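Local coordinates for PA14 domain-containing protein (Clostridium clariflavum, PDB 6QDI) that probably senses plant-biomass sugars outside the cell through tandem calcium-binding PA14 domains belonging to an RsgI-type membrane anti-sigma factor, at residues 39-43 with 188-194; 47-53 with 104-110; 176-180 with 286-292; 209-214 with 277-282. The contacts are given in a common frame with arbitrary orientation. Numbering follows the deposited sequence.

Contact 1: residues 39-43 with 188-194; sequences IRNDE and PSKSINQ. With CA (calcium ion), chain G.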
# COMPACT_ATOMS: atom_id res chain seq x y z
N ILE A 39 -0.02 -8.29 -6.60
CA ILE A 39 -0.30 -7.92 -5.23
C ILE A 39 -0.09 -9.16 -4.38
O ILE A 39 -0.74 -10.20 -4.62
CB ILE A 39 -1.76 -7.40 -5.12
CG1 ILE A 39 -1.92 -6.09 -5.88
CG2 ILE A 39 -2.20 -7.20 -3.67
CD1 ILE A 39 -1.23 -4.90 -5.23
N ARG A 40 0.78 -9.04 -3.37
CA ARG A 40 1.08 -10.16 -2.47
C ARG A 40 -0.23 -10.68 -1.88
O ARG A 40 -1.09 -9.91 -1.40
CB ARG A 40 2.03 -9.69 -1.34
CG ARG A 40 2.51 -10.82 -0.40
CD ARG A 40 3.78 -11.46 -0.96
NE ARG A 40 4.72 -10.37 -0.95
CZ ARG A 40 5.59 -10.09 -0.00
NH1 ARG A 40 5.72 -10.89 1.01
NH2 ARG A 40 6.32 -8.97 -0.07
N ASN A 41 -0.36 -12.00 -1.82
CA ASN A 41 -1.59 -12.66 -1.35
C ASN A 41 -1.56 -12.81 0.17
O ASN A 41 -1.53 -13.92 0.69
CB ASN A 41 -1.76 -14.02 -2.04
CG ASN A 41 -3.09 -14.61 -1.75
OD1 ASN A 41 -4.04 -13.88 -1.42
ND2 ASN A 41 -3.21 -15.92 -1.95
N ASP A 42 -1.58 -11.67 0.85
CA ASP A 42 -1.47 -11.64 2.30
C ASP A 42 -2.67 -11.01 3.00
O ASP A 42 -2.64 -10.82 4.21
CB ASP A 42 -0.20 -10.92 2.75
CG ASP A 42 -0.19 -9.44 2.40
OD1 ASP A 42 -1.14 -8.97 1.77
OD2 ASP A 42 0.77 -8.73 2.76
N GLU A 43 -3.71 -10.65 2.24
CA GLU A 43 -4.95 -10.09 2.79
C GLU A 43 -4.86 -8.64 3.23
O GLU A 43 -5.77 -8.15 3.88
CB GLU A 43 -5.58 -10.96 3.88
CG GLU A 43 -5.62 -12.45 3.57
CD GLU A 43 -6.16 -13.29 4.68
OE1 GLU A 43 -6.80 -12.75 5.63
OE2 GLU A 43 -5.93 -14.53 4.63
N PRO A 188 2.81 -11.06 7.03
CA PRO A 188 3.52 -10.80 5.77
C PRO A 188 3.26 -11.81 4.67
O PRO A 188 3.60 -11.53 3.52
CB PRO A 188 5.01 -10.78 6.22
CG PRO A 188 4.95 -10.37 7.65
CD PRO A 188 3.76 -11.15 8.16
N SER A 189 2.69 -12.95 5.03
CA SER A 189 2.37 -14.01 4.10
C SER A 189 1.30 -14.83 4.77
O SER A 189 1.22 -14.86 6.01
CB SER A 189 3.59 -14.90 3.82
OG SER A 189 3.20 -15.99 3.04
N LYS A 190 0.50 -15.55 3.99
CA LYS A 190 -0.41 -16.54 4.57
C LYS A 190 0.34 -17.66 5.27
O LYS A 190 -0.29 -18.39 6.02
CB LYS A 190 -1.39 -17.11 3.53
CG LYS A 190 -2.44 -16.11 3.10
CD LYS A 190 -3.27 -16.66 1.98
CE LYS A 190 -4.27 -15.66 1.45
NZ LYS A 190 -5.58 -15.79 2.09
N SER A 191 1.64 -17.83 5.03
CA SER A 191 2.42 -18.80 5.78
C SER A 191 2.64 -18.41 7.23
O SER A 191 3.09 -19.22 8.02
CB SER A 191 3.77 -19.03 5.10
OG SER A 191 4.56 -17.86 5.15
N ILE A 192 2.32 -17.16 7.59
CA ILE A 192 2.49 -16.59 8.93
C ILE A 192 1.12 -16.44 9.56
O ILE A 192 0.24 -15.78 9.02
CB ILE A 192 3.26 -15.26 8.87
CG1 ILE A 192 4.65 -15.48 8.25
CG2 ILE A 192 3.33 -14.58 10.20
CD1 ILE A 192 5.65 -16.20 9.16
N ASN A 193 0.93 -17.07 10.71
CA ASN A 193 -0.34 -17.02 11.40
C ASN A 193 -0.78 -15.57 11.64
O ASN A 193 0.03 -14.70 11.99
CB ASN A 193 -0.26 -17.76 12.73
CG ASN A 193 -1.62 -17.99 13.33
OD1 ASN A 193 -2.51 -18.55 12.71
ND2 ASN A 193 -1.79 -17.52 14.51
N GLN A 194 -2.08 -15.31 11.46
CA GLN A 194 -2.63 -13.95 11.51
C GLN A 194 -3.02 -13.58 12.95
O GLN A 194 -4.20 -13.45 13.31
CB GLN A 194 -3.78 -13.83 10.54
CG GLN A 194 -4.11 -12.42 10.18
CD GLN A 194 -5.27 -12.40 9.21
OE1 GLN A 194 -6.43 -12.47 9.65
NE2 GLN A 194 -5.00 -12.38 7.92
CA CA G . -0.06 -6.68 1.68
O HOH W 1 -0.39 -7.33 -0.58
O HOH W 2 0.57 -15.62 1.12
O HOH W 3 -2.34 -12.12 6.75
O HOH W 4 3.49 -8.81 2.86
O HOH W 5 2.33 -6.88 1.03
O HOH W 6 1.05 -5.13 3.24
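At P188 the 188-194 loop meets the calcium-bearing loop 39-43 both directly, D42 CB lying 3.9 Å from P188 O, and through water 4, which donates to P188 O (2.8 Å) and to D42 OD2 (2.7 Å). D42 holds the ion with both carboxylate oxygens, OD1 and OD2 each 2.5 Å from CA, and D10 and S44 complete the protein ligands. S189 OG accepts from S191 N at 3.1 Å, an ST turn that overlaps the type I β turn S189-I192, and OG is also hydrogen-bonded to E172. K190 binds the opposite loop twice. Its amide donates to water 2 (2.9 Å), which donates to N41 O (2.7 Å), while its long side chain runs past N41 to a salt bridge, NZ to E43 OE2 at 2.9 Å; V32 O is a second acceptor for this ammonium. These loops belong to different PA14 domains, so the contact is an interdomain one, built beside a calcium site. Q194 ends the segment with NE2 donating to E43 OE1 (2.9 Å), an oxygen that also receives G115 N, and to water 3 (2.9 Å), which donates to D42 O (2.9 Å).

Contact 2: residues 47-53 with 104-110; sequences VRWTGKI and YDIKLEY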
# COMPACT_ATOMS: atom_id res chain seq x y z
N VAL A 47 -6.76 -0.01 -3.04
CA VAL A 47 -6.97 0.37 -4.42
C VAL A 47 -7.49 1.78 -4.48
O VAL A 47 -8.33 2.20 -3.65
CB VAL A 47 -7.99 -0.57 -5.13
CG1 VAL A 47 -7.98 -0.32 -6.62
CG2 VAL A 47 -7.71 -2.03 -4.83
N ARG A 48 -7.02 2.55 -5.47
CA ARG A 48 -7.62 3.83 -5.81
C ARG A 48 -8.09 3.77 -7.26
O ARG A 48 -7.32 3.46 -8.17
CB ARG A 48 -6.66 4.99 -5.68
CG ARG A 48 -7.28 6.32 -6.03
CD ARG A 48 -6.30 7.47 -5.96
NE ARG A 48 -5.82 7.69 -4.61
CZ ARG A 48 -4.57 7.52 -4.20
NH1 ARG A 48 -3.64 7.02 -4.97
NH2 ARG A 48 -4.28 7.78 -2.91
N TRP A 49 -9.37 4.09 -7.46
CA TRP A 49 -9.93 4.27 -8.80
C TRP A 49 -10.13 5.73 -9.10
O TRP A 49 -10.67 6.49 -8.27
CB TRP A 49 -11.28 3.55 -8.94
CG TRP A 49 -11.17 2.07 -9.00
CD1 TRP A 49 -10.87 1.32 -10.08
CD2 TRP A 49 -11.38 1.14 -7.93
NE1 TRP A 49 -10.86 0.01 -9.77
CE2 TRP A 49 -11.18 -0.14 -8.45
CE3 TRP A 49 -11.69 1.28 -6.55
CZ2 TRP A 49 -11.29 -1.27 -7.67
CZ3 TRP A 49 -11.82 0.12 -5.79
CH2 TRP A 49 -11.59 -1.11 -6.35
N THR A 50 -9.72 6.15 -10.31
CA THR A 50 -9.88 7.51 -10.74
C THR A 50 -10.36 7.57 -12.20
O THR A 50 -10.02 6.73 -13.05
CB THR A 50 -8.56 8.33 -10.62
OG1 THR A 50 -7.51 7.63 -11.26
CG2 THR A 50 -8.21 8.58 -9.16
N GLY A 51 -11.11 8.62 -12.47
CA GLY A 51 -11.52 8.93 -13.82
C GLY A 51 -12.69 9.87 -13.78
O GLY A 51 -12.79 10.74 -12.90
N LYS A 52 -13.59 9.72 -14.75
CA LYS A 52 -14.79 10.56 -14.87
C LYS A 52 -16.02 9.69 -14.92
O LYS A 52 -15.95 8.53 -15.35
CB LYS A 52 -14.74 11.39 -16.12
CG LYS A 52 -13.50 12.22 -16.29
CD LYS A 52 -13.48 13.44 -15.42
CE LYS A 52 -12.43 14.44 -15.95
NZ LYS A 52 -12.37 15.66 -15.12
N ILE A 53 -17.12 10.28 -14.46
CA ILE A 53 -18.45 9.65 -14.49
C ILE A 53 -19.42 10.58 -15.21
O ILE A 53 -19.38 11.79 -14.99
CB ILE A 53 -18.93 9.25 -13.08
CG1 ILE A 53 -20.24 8.48 -13.13
CG2 ILE A 53 -19.06 10.45 -12.18
CD1 ILE A 53 -20.61 7.85 -11.80
N TYR A 104 -18.00 14.32 -14.67
CA TYR A 104 -17.60 14.66 -13.32
C TYR A 104 -16.43 13.81 -12.88
O TYR A 104 -16.33 12.64 -13.22
CB TYR A 104 -18.73 14.42 -12.36
CG TYR A 104 -19.92 15.33 -12.59
CD1 TYR A 104 -19.97 16.60 -12.01
CD2 TYR A 104 -21.01 14.93 -13.35
CE1 TYR A 104 -21.04 17.46 -12.19
CE2 TYR A 104 -22.10 15.77 -13.52
CZ TYR A 104 -22.11 17.03 -12.94
OH TYR A 104 -23.20 17.87 -13.13
N ASP A 105 -15.54 14.38 -12.08
CA ASP A 105 -14.51 13.60 -11.46
C ASP A 105 -15.12 12.53 -10.54
O ASP A 105 -16.14 12.78 -9.88
CB ASP A 105 -13.61 14.49 -10.64
CG ASP A 105 -12.78 15.42 -11.51
OD1 ASP A 105 -12.23 14.92 -12.52
OD2 ASP A 105 -12.66 16.57 -11.17
N ILE A 106 -14.46 11.39 -10.49
CA ILE A 106 -14.80 10.34 -9.55
C ILE A 106 -13.46 9.81 -9.03
O ILE A 106 -12.53 9.55 -9.79
CB ILE A 106 -15.69 9.21 -10.15
CG1 ILE A 106 -15.92 8.10 -9.13
CG2 ILE A 106 -15.13 8.67 -11.45
CD1 ILE A 106 -17.04 7.17 -9.53
N LYS A 107 -13.41 9.61 -7.70
CA LYS A 107 -12.29 8.95 -7.03
C LYS A 107 -12.85 8.04 -5.98
O LYS A 107 -13.70 8.48 -5.17
CB LYS A 107 -11.35 10.00 -6.41
CG LYS A 107 -10.20 9.37 -5.64
CD LYS A 107 -9.14 10.37 -5.18
CE LYS A 107 -9.65 11.50 -4.35
NZ LYS A 107 -8.54 12.39 -3.91
N LEU A 108 -12.43 6.79 -5.96
CA LEU A 108 -12.89 5.84 -4.96
C LEU A 108 -11.64 5.17 -4.41
O LEU A 108 -10.90 4.54 -5.16
CB LEU A 108 -13.85 4.82 -5.57
CG LEU A 108 -14.67 3.96 -4.57
CD1 LEU A 108 -15.85 3.32 -5.27
CD2 LEU A 108 -13.90 2.86 -3.89
N GLU A 109 -11.44 5.29 -3.10
CA GLU A 109 -10.35 4.63 -2.40
C GLU A 109 -10.91 3.50 -1.54
O GLU A 109 -12.00 3.64 -0.97
CB GLU A 109 -9.59 5.65 -1.56
CG GLU A 109 -8.79 6.61 -2.42
CD GLU A 109 -8.13 7.77 -1.70
OE1 GLU A 109 -8.31 7.92 -0.48
OE2 GLU A 109 -7.37 8.48 -2.38
N TYR A 110 -10.16 2.41 -1.46
CA TYR A 110 -10.65 1.18 -0.84
C TYR A 110 -9.49 0.47 -0.14
O TYR A 110 -8.36 0.49 -0.66
CB TYR A 110 -11.21 0.28 -1.97
CG TYR A 110 -11.33 -1.17 -1.54
CD1 TYR A 110 -12.40 -1.62 -0.79
CD2 TYR A 110 -10.29 -2.06 -1.79
CE1 TYR A 110 -12.44 -2.91 -0.31
CE2 TYR A 110 -10.29 -3.34 -1.27
CZ TYR A 110 -11.37 -3.76 -0.52
OH TYR A 110 -11.36 -5.04 -0.02
O HOH W 7 -10.87 12.65 -12.09
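V47, W49, I53, Y104, I106, L108 and Y110 share one face of this antiparallel ribbon and form its apolar centre. The indole of W49 lies beside L108 (CE3 to CD2, 3.8 Å) and Y110 (CZ3 to CB, 3.9 Å), I53 CG2 covers I106 CB at 4.1 Å, and V47 CG2 meets the ring edge of Y110 at CD2 (4.0 Å). Branched and aromatic residues suit such a face, being bulky and at ease in extended backbone. G51, opposite I106, has backbone angles (162°, -146°) at which a CB would jam against the preceding carbonyl. The segment axes approach to 4.4 Å at 145°, and the hydrogen-bonded pairs V47-Y110, W49-L108, G51-I106 and I53-Y104 are each bonded twice; W49 N to L108 O, at 2.8 Å and 174°, is nearly straight. On the other face the non-hydrogen-bonded pair R48-E109 forms a salt bridge, NE to OE2 at 2.8 Å. Toward the ribbon's end K52 NZ reaches D105 OD1 (2.7 Å), and water 7 links that oxygen (2.7 Å) to G51 O (2.8 Å). In the PA14 β-sandwich, strand 4-9 flanks 44-53 and strand 71-75 flanks 104-113, while W49, I53, I106 and Y110 pack onto strand 117-125 of the second sheet.

Contact 3: residues 176-180 with 286-292; sequences DSVID and VVPQSCL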
# COMPACT_ATOMS: atom_id res chain seq x y z
N ASP A 176 12.25 -9.35 -0.99
CA ASP A 176 11.31 -8.22 -0.99
C ASP A 176 11.93 -7.06 -1.75
O ASP A 176 13.05 -6.68 -1.49
CB ASP A 176 10.98 -7.78 0.46
CG ASP A 176 9.87 -8.60 1.10
OD1 ASP A 176 8.91 -8.92 0.37
OD2 ASP A 176 9.97 -8.91 2.31
N SER A 177 11.17 -6.54 -2.72
CA SER A 177 11.67 -5.50 -3.60
C SER A 177 12.13 -4.24 -2.88
O SER A 177 13.15 -3.64 -3.23
CB SER A 177 10.55 -5.18 -4.59
OG SER A 177 10.30 -6.33 -5.38
N VAL A 178 11.28 -3.81 -1.94
CA VAL A 178 11.52 -2.68 -1.07
C VAL A 178 11.00 -2.99 0.33
O VAL A 178 10.24 -3.93 0.49
CB VAL A 178 10.87 -1.37 -1.59
CG1 VAL A 178 11.49 -0.89 -2.87
CG2 VAL A 178 9.37 -1.50 -1.71
N ILE A 179 11.43 -2.20 1.30
CA ILE A 179 10.88 -2.32 2.64
C ILE A 179 9.91 -1.15 2.83
O ILE A 179 10.28 -0.07 3.25
CB ILE A 179 11.95 -2.36 3.71
CG1 ILE A 179 13.11 -3.28 3.37
CG2 ILE A 179 11.30 -2.69 5.07
CD1 ILE A 179 12.72 -4.66 2.98
N ASP A 180 8.65 -1.41 2.48
CA ASP A 180 7.60 -0.38 2.53
C ASP A 180 6.30 -1.09 2.83
O ASP A 180 5.53 -1.36 1.91
CB ASP A 180 7.56 0.35 1.19
CG ASP A 180 6.61 1.51 1.19
OD1 ASP A 180 6.25 1.98 2.27
OD2 ASP A 180 6.26 1.99 0.09
N VAL A 286 11.45 6.01 0.27
CA VAL A 286 11.73 4.59 0.44
C VAL A 286 13.00 4.26 -0.32
O VAL A 286 13.16 4.65 -1.50
CB VAL A 286 10.51 3.81 -0.09
CG1 VAL A 286 10.79 2.34 -0.26
CG2 VAL A 286 9.29 4.04 0.80
N VAL A 287 13.89 3.53 0.33
CA VAL A 287 15.09 3.09 -0.36
C VAL A 287 14.67 2.17 -1.51
O VAL A 287 13.95 1.20 -1.29
CB VAL A 287 16.06 2.36 0.59
CG1 VAL A 287 17.33 1.94 -0.16
CG2 VAL A 287 16.44 3.24 1.76
N PRO A 288 15.07 2.45 -2.75
CA PRO A 288 14.45 1.76 -3.87
C PRO A 288 15.09 0.41 -4.18
O PRO A 288 16.26 0.17 -3.87
CB PRO A 288 14.69 2.73 -5.04
CG PRO A 288 16.04 3.33 -4.68
CD PRO A 288 15.99 3.52 -3.18
N GLN A 289 14.31 -0.42 -4.86
CA GLN A 289 14.77 -1.72 -5.30
C GLN A 289 16.10 -1.63 -6.05
O GLN A 289 16.95 -2.50 -5.90
CB GLN A 289 13.68 -2.34 -6.18
CG GLN A 289 14.01 -3.73 -6.69
CD GLN A 289 12.88 -4.30 -7.49
OE1 GLN A 289 12.23 -3.57 -8.23
NE2 GLN A 289 12.64 -5.59 -7.39
N SER A 290 16.25 -0.59 -6.87
CA SER A 290 17.43 -0.45 -7.68
C SER A 290 18.72 -0.40 -6.89
O SER A 290 19.78 -0.66 -7.46
CB SER A 290 17.31 0.83 -8.52
OG SER A 290 17.23 1.94 -7.66
N CYS A 291 18.64 -0.05 -5.60
CA CYS A 291 19.81 0.02 -4.74
C CYS A 291 19.90 -1.08 -3.69
O CYS A 291 20.82 -1.05 -2.86
CB CYS A 291 19.87 1.39 -4.08
SG CYS A 291 20.14 2.74 -5.26
N LEU A 292 18.99 -2.08 -3.73
CA LEU A 292 18.94 -3.13 -2.75
C LEU A 292 19.35 -4.45 -3.40
O LEU A 292 18.85 -4.82 -4.47
CB LEU A 292 17.53 -3.27 -2.20
CG LEU A 292 17.01 -2.05 -1.42
CD1 LEU A 292 15.53 -2.24 -1.08
CD2 LEU A 292 17.85 -1.76 -0.20
O HOH W 8 13.19 0.09 1.21
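V286, S177 and Q289 lose the most surface here. V286 points its branched side chain at the 176-180 loop: CG1 lies 3.9 Å from V178 CB, and CG2 rests 3.7 Å from D180 CG, whose carboxylate is engaged by R274. A compact β-branched residue fits the space between V178 and this aspartate. S177 stands over Q289, their CA atoms 5.2 Å apart. Q289 CA makes a CA-H···O contact to S177 O (3.3 Å), a carbonyl with no conventional polar partner in the model, and L292 CD1 covers the same oxygen at 3.5 Å. S177 OG lies 3.2 Å from Q289 NE2, but the angle is too poor for a hydrogen bond; that amide donates to I155 O instead. Water 8 bridges I179 N (2.9 Å) and V287 O (2.8 Å). Each segment passes from one sheet to the other, 176-180 from strand 170-176 to 180-184 and 286-292, through a 3-10 turn, from 285-286 to 292-293: adjacent crossover loops closing one edge of the PA14 β-sandwich.

Contact 4: residues 209-214 with 277-282; sequences PYDGDY and WEGPGI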
# COMPACT_ATOMS: atom_id res chain seq x y z
N PRO A 209 24.09 5.21 -4.66
CA PRO A 209 24.05 5.71 -6.03
C PRO A 209 24.94 6.91 -6.30
O PRO A 209 25.39 7.07 -7.44
CB PRO A 209 22.58 6.08 -6.22
CG PRO A 209 22.08 6.38 -4.82
CD PRO A 209 22.80 5.39 -3.96
N TYR A 210 25.16 7.75 -5.31
CA TYR A 210 25.79 9.08 -5.46
C TYR A 210 26.73 9.36 -4.32
O TYR A 210 26.44 9.01 -3.18
CB TYR A 210 24.71 10.20 -5.48
CG TYR A 210 23.55 9.96 -6.42
CD1 TYR A 210 23.74 9.83 -7.79
CD2 TYR A 210 22.26 9.86 -5.94
CE1 TYR A 210 22.68 9.57 -8.66
CE2 TYR A 210 21.20 9.61 -6.80
CZ TYR A 210 21.42 9.46 -8.16
OH TYR A 210 20.35 9.18 -8.97
N ASP A 211 27.85 10.02 -4.60
CA ASP A 211 28.70 10.45 -3.53
C ASP A 211 28.00 11.55 -2.67
O ASP A 211 27.50 12.52 -3.21
CB ASP A 211 29.99 11.13 -4.06
CG ASP A 211 31.00 10.27 -4.68
OD1 ASP A 211 30.87 9.04 -4.74
OD2 ASP A 211 32.01 10.87 -5.12
N GLY A 212 28.03 11.38 -1.36
CA GLY A 212 27.58 12.42 -0.42
C GLY A 212 27.08 11.80 0.86
O GLY A 212 27.37 10.65 1.16
N ASP A 213 26.37 12.60 1.66
CA ASP A 213 25.91 12.23 2.98
C ASP A 213 24.47 11.72 2.94
O ASP A 213 23.62 12.31 2.28
CB ASP A 213 25.98 13.41 3.95
CG ASP A 213 27.36 13.66 4.55
OD1 ASP A 213 28.39 13.20 4.03
OD2 ASP A 213 27.42 14.31 5.60
N TYR A 214 24.26 10.61 3.65
CA TYR A 214 22.96 9.94 3.72
C TYR A 214 22.51 9.82 5.16
O TYR A 214 23.30 9.64 6.06
CB TYR A 214 23.04 8.56 3.09
CG TYR A 214 23.28 8.56 1.61
CD1 TYR A 214 24.53 8.87 1.08
CD2 TYR A 214 22.29 8.18 0.72
CE1 TYR A 214 24.75 8.87 -0.29
CE2 TYR A 214 22.49 8.15 -0.62
CZ TYR A 214 23.74 8.49 -1.15
OH TYR A 214 23.92 8.47 -2.52
N TRP A 277 15.51 6.73 3.07
CA TRP A 277 16.73 7.50 3.15
C TRP A 277 16.54 8.89 2.63
O TRP A 277 15.61 9.17 1.91
CB TRP A 277 17.91 6.84 2.45
CG TRP A 277 17.80 6.55 1.00
CD1 TRP A 277 16.80 6.84 0.14
CD2 TRP A 277 18.80 5.86 0.21
NE1 TRP A 277 17.10 6.37 -1.12
CE2 TRP A 277 18.33 5.78 -1.08
CE3 TRP A 277 20.05 5.29 0.52
CZ2 TRP A 277 19.04 5.11 -2.09
CZ3 TRP A 277 20.76 4.65 -0.48
CH2 TRP A 277 20.25 4.56 -1.74
N GLU A 278 17.49 9.74 3.00
CA GLU A 278 17.70 11.04 2.36
C GLU A 278 19.16 11.09 2.00
O GLU A 278 20.00 10.58 2.72
CB GLU A 278 17.23 12.17 3.24
CG GLU A 278 18.19 13.07 3.90
CD GLU A 278 17.42 14.08 4.71
OE1 GLU A 278 17.26 15.22 4.29
OE2 GLU A 278 16.92 13.66 5.73
N GLY A 279 19.46 11.75 0.89
CA GLY A 279 20.85 11.82 0.42
C GLY A 279 20.98 12.86 -0.64
O GLY A 279 20.05 13.65 -0.90
N PRO A 280 22.13 12.88 -1.32
CA PRO A 280 22.36 13.91 -2.34
C PRO A 280 21.39 13.76 -3.52
O PRO A 280 21.37 12.73 -4.19
CB PRO A 280 23.81 13.64 -2.78
CG PRO A 280 24.18 12.34 -2.21
CD PRO A 280 23.27 11.98 -1.14
N GLY A 281 20.53 14.75 -3.72
CA GLY A 281 19.51 14.67 -4.73
C GLY A 281 18.35 13.73 -4.41
O GLY A 281 17.60 13.40 -5.32
N ILE A 282 18.24 13.30 -3.16
CA ILE A 282 17.29 12.29 -2.76
C ILE A 282 16.56 12.87 -1.55
O ILE A 282 17.09 12.93 -0.43
CB ILE A 282 17.96 10.95 -2.39
CG1 ILE A 282 18.76 10.39 -3.54
CG2 ILE A 282 16.90 9.95 -1.91
CD1 ILE A 282 19.68 9.27 -3.13
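Strands 212-214 and 277-279 run antiparallel, their axes 5.5 Å apart at closest and 159° between directions. Here they touch through CA-H···O contacts, Y214 CA to E278 O at 3.2 Å and G279 CA to D213 O at 3.4 Å; conventional backbone bonding resumes with E278 and V215. Past G279 the chain folds into a type II β turn, with G279 N to I282 O at 3.0 Å and I282 N to G279 O at 2.9 Å. P280 suits its second position, and G281 its third, where phi is +73°. G212 and G279 also leave necessary room: a CB on G212 would clash with P280 CG, and one on G279 with Y214 CD2. Y214 is the central side chain. P280 CD sits over its ring face, 3.7 Å from the ring centroid, and G279 CA lies over the ring at 4.2 Å, both CH-pi contacts. W277 approaches obliquely (Y214 CD2 to W277 CE3, 3.7 Å), and I282 CD1 comes within 3.9 Å of Y214 CE2. P209 CD meets W277 CH2 at 3.5 Å, while Y210 CB packs on P280 CG at 3.9 Å. The phenol is satisfied within its own segment, Y214 OH donating to Y210 O at 2.7 Å. Cohesion between the segments therefore rests on aromatic, proline and aliphatic surfaces and on CH donors, which demand close shape complementarity instead of paired charges.

Overall arrangement
Contact 2 lies in the first PA14 domain and contacts 3 and 4 in the second; contact 1 joins the two. Along the chain, 47-53 and 104-110 fall between the halves of contact 1, while the segments of contacts 1 and 3 alternate. Contacts 1 and 3, centres about 19 Å apart, touch through the salt bridge from R40 NH2 to D176 OD1 (2.6 Å). Contacts 3 and 4, centres about 15 Å apart, share the packing of W277 against V287, P288 and C291. Contact 2 stands apart, its centre about 27-36 Å from the others. Each PA14 domain has its own β-sandwich, and the polar loops of contact 1, with the R40-D176 bridge, probably help to set how the domains sit together.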